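Local coordinates for protein NAD-dependent aldehyde dehydrogenase (Burkholderia multivorans, PDB 5UJU) that probably oxidises aldehydes to carboxylic acids with NAD as the cofactor, as aldehyde dehydrogenases generally do, at residues A[243-246]-A[247-251]. Numbering follows the deposited sequence.
Sequences AILP and LAITV
With OG1 swung beside its own backbone N (chi1 -59°), Thr250 turns its hydroxyl back along the helix to Pro246, while chi1 of -171° carries Leu245 CG across to Ile249 CD1. Thr250 OG1 donates to Pro246 O at 2.8 Å, and Thr250 N reaches the same oxygen at 3.3 Å from above the carbonyl plane. A threonine suits this buried place because its hydroxyl can feed a backbone carbonyl one turn earlier and still bond Tyr222 of helix 217-230. Leu245 CG lies 4.0 Å from Ile249 CD1, a branched apolar pair crossing at a slant against helix 134-145, where Leu245 touches Ser140 and Ile249 touches Glu136. These residues belong to the N-terminal part of helix 245-260, which links strands 234-238 and 268-270 in a beta-alpha-beta crossover. Proline fits here: the first N-H groups of a helix have no carbonyl of a preceding turn to bond, so lacking one costs nothing, and its ring stiffens the backbone. Glu80 OE2 accepts from the N-H groups of Ile244 and Leu245. Ile249 N meets Leu245 O at 2.9 Å with an N-H...O angle of 178°, and Ala248 N bonds Ile244 O. The small CB of Ala248 lies 4.3 Å from Ile244 CG2, with Tyr92 against both side chains.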
ATOM      1  N   ALA A 243      -0.317  18.512 -22.985  1.00 24.92           N
ATOM      2  CA  ALA A 243       1.011  17.895 -23.095  1.00 23.94           C
ATOM      3  C   ALA A 243       0.841  16.419 -23.453  1.00 28.28           C
ATOM      4  O   ALA A 243       1.161  15.534 -22.663  1.00 28.23           O
ATOM      5  CB  ALA A 243       1.823  18.029 -21.805  1.00 22.72           C
ATOM      6  N   ILE A 244       0.335  16.155 -24.657  1.00 29.98           N
ATOM      7  CA  ILE A 244       0.130  14.777 -25.115  1.00 25.59           C
ATOM      8  C   ILE A 244       1.381  14.208 -25.769  1.00 24.12           C
ATOM      9  O   ILE A 244       1.787  13.085 -25.474  1.00 27.54           O
ATOM     10  CB  ILE A 244      -1.066  14.709 -26.085  1.00 27.64           C
ATOM     11  CG1 ILE A 244      -2.349  15.186 -25.402  1.00 25.48           C
ATOM     12  CG2 ILE A 244      -1.227  13.269 -26.635  1.00 21.11           C
ATOM     13  CD1 ILE A 244      -3.445  15.571 -26.405  1.00 25.82           C
ATOM     14  N   LEU A 245       1.997  14.974 -26.665  1.00 23.34           N
ATOM     15  CA  LEU A 245       3.065  14.456 -27.516  1.00 24.65           C
ATOM     16  C   LEU A 245       4.162  13.722 -26.759  1.00 29.04           C
ATOM     17  O   LEU A 245       4.567  12.640 -27.219  1.00 26.03           O
ATOM     18  CB  LEU A 245       3.662  15.591 -28.363  1.00 22.87           C
ATOM     19  CG  LEU A 245       4.640  15.096 -29.443  1.00 28.22           C
ATOM     20  CD1 LEU A 245       3.941  14.075 -30.365  1.00 28.70           C
ATOM     21  CD2 LEU A 245       5.255  16.227 -30.274  1.00 28.12           C
ATOM     22  N   PRO A 246       4.694  14.231 -25.632  1.00 26.16           N
ATOM     23  CA  PRO A 246       5.743  13.465 -24.932  1.00 21.85           C
ATOM     24  C   PRO A 246       5.298  12.074 -24.517  1.00 26.94           C
ATOM     25  O   PRO A 246       6.106  11.140 -24.574  1.00 28.99           O
ATOM     26  CB  PRO A 246       6.085  14.352 -23.710  1.00 22.67           C
ATOM     27  CG  PRO A 246       5.707  15.721 -24.129  1.00 23.23           C
ATOM     28  CD  PRO A 246       4.491  15.556 -25.005  1.00 25.86           C
ATOM     29  N   LEU A 247       4.044  11.909 -24.077  1.00 23.52           N
ATOM     30  CA  LEU A 247       3.578  10.582 -23.710  1.00 23.15           C
ATOM     31  C   LEU A 247       3.126   9.770 -24.920  1.00 21.96           C
ATOM     32  O   LEU A 247       3.177   8.542 -24.873  1.00 26.36           O
ATOM     33  CB  LEU A 247       2.451  10.680 -22.691  1.00 18.52           C
ATOM     34  CG  LEU A 247       3.006  11.125 -21.328  1.00 34.64           C
ATOM     35  CD1 LEU A 247       1.871  11.558 -20.418  1.00 29.10           C
ATOM     36  CD2 LEU A 247       3.843  10.003 -20.680  1.00 25.50           C
ATOM     37  N   ALA A 248       2.696  10.425 -26.002  1.00 21.60           N
ATOM     38  CA  ALA A 248       2.381   9.688 -27.230  1.00 26.08           C
ATOM     39  C   ALA A 248       3.630   9.032 -27.804  1.00 26.87           C
ATOM     40  O   ALA A 248       3.603   7.856 -28.194  1.00 27.20           O
ATOM     41  CB  ALA A 248       1.754  10.620 -28.264  1.00 23.81           C
ATOM     42  N   ILE A 249       4.739   9.780 -27.853  1.00 28.44           N
ATOM     43  CA  ILE A 249       6.024   9.209 -28.251  1.00 30.78           C
ATOM     44  C   ILE A 249       6.383   8.045 -27.337  1.00 27.37           C
ATOM     45  O   ILE A 249       6.829   6.988 -27.802  1.00 25.95           O
ATOM     46  CB  ILE A 249       7.121  10.292 -28.232  1.00 30.17           C
ATOM     47  CG1 ILE A 249       6.857  11.371 -29.276  1.00 24.70           C
ATOM     48  CG2 ILE A 249       8.502   9.678 -28.429  1.00 23.65           C
ATOM     49  CD1 ILE A 249       7.745  12.598 -29.077  1.00 26.78           C
ATOM     50  N   THR A 250       6.189   8.226 -26.020  1.00 26.62           N
ATOM     51  CA  THR A 250       6.496   7.177 -25.049  1.00 25.09           C
ATOM     52  C   THR A 250       5.667   5.916 -25.307  1.00 27.51           C
ATOM     53  O   THR A 250       6.193   4.794 -25.319  1.00 25.97           O
ATOM     54  CB  THR A 250       6.245   7.695 -23.627  1.00 23.53           C
ATOM     55  OG1 THR A 250       7.069   8.849 -23.361  1.00 23.85           O
ATOM     56  CG2 THR A 250       6.593   6.616 -22.627  1.00 18.84           C
ATOM     57  N   VAL A 251       4.360   6.082 -25.483  1.00 25.78           N
ATOM     58  CA  VAL A 251       3.500   4.935 -25.753  1.00 24.52           C
ATOM     59  C   VAL A 251       3.921   4.236 -27.044  1.00 26.29           C
ATOM     60  O   VAL A 251       3.982   3.004 -27.100  1.00 27.13           O
ATOM     61  CB  VAL A 251       2.026   5.368 -25.796  1.00 25.30           C
ATOM     62  CG1 VAL A 251       1.176   4.221 -26.347  1.00 22.12           C
ATOM     63  CG2 VAL A 251       1.552   5.775 -24.389  1.00 19.91           C
TER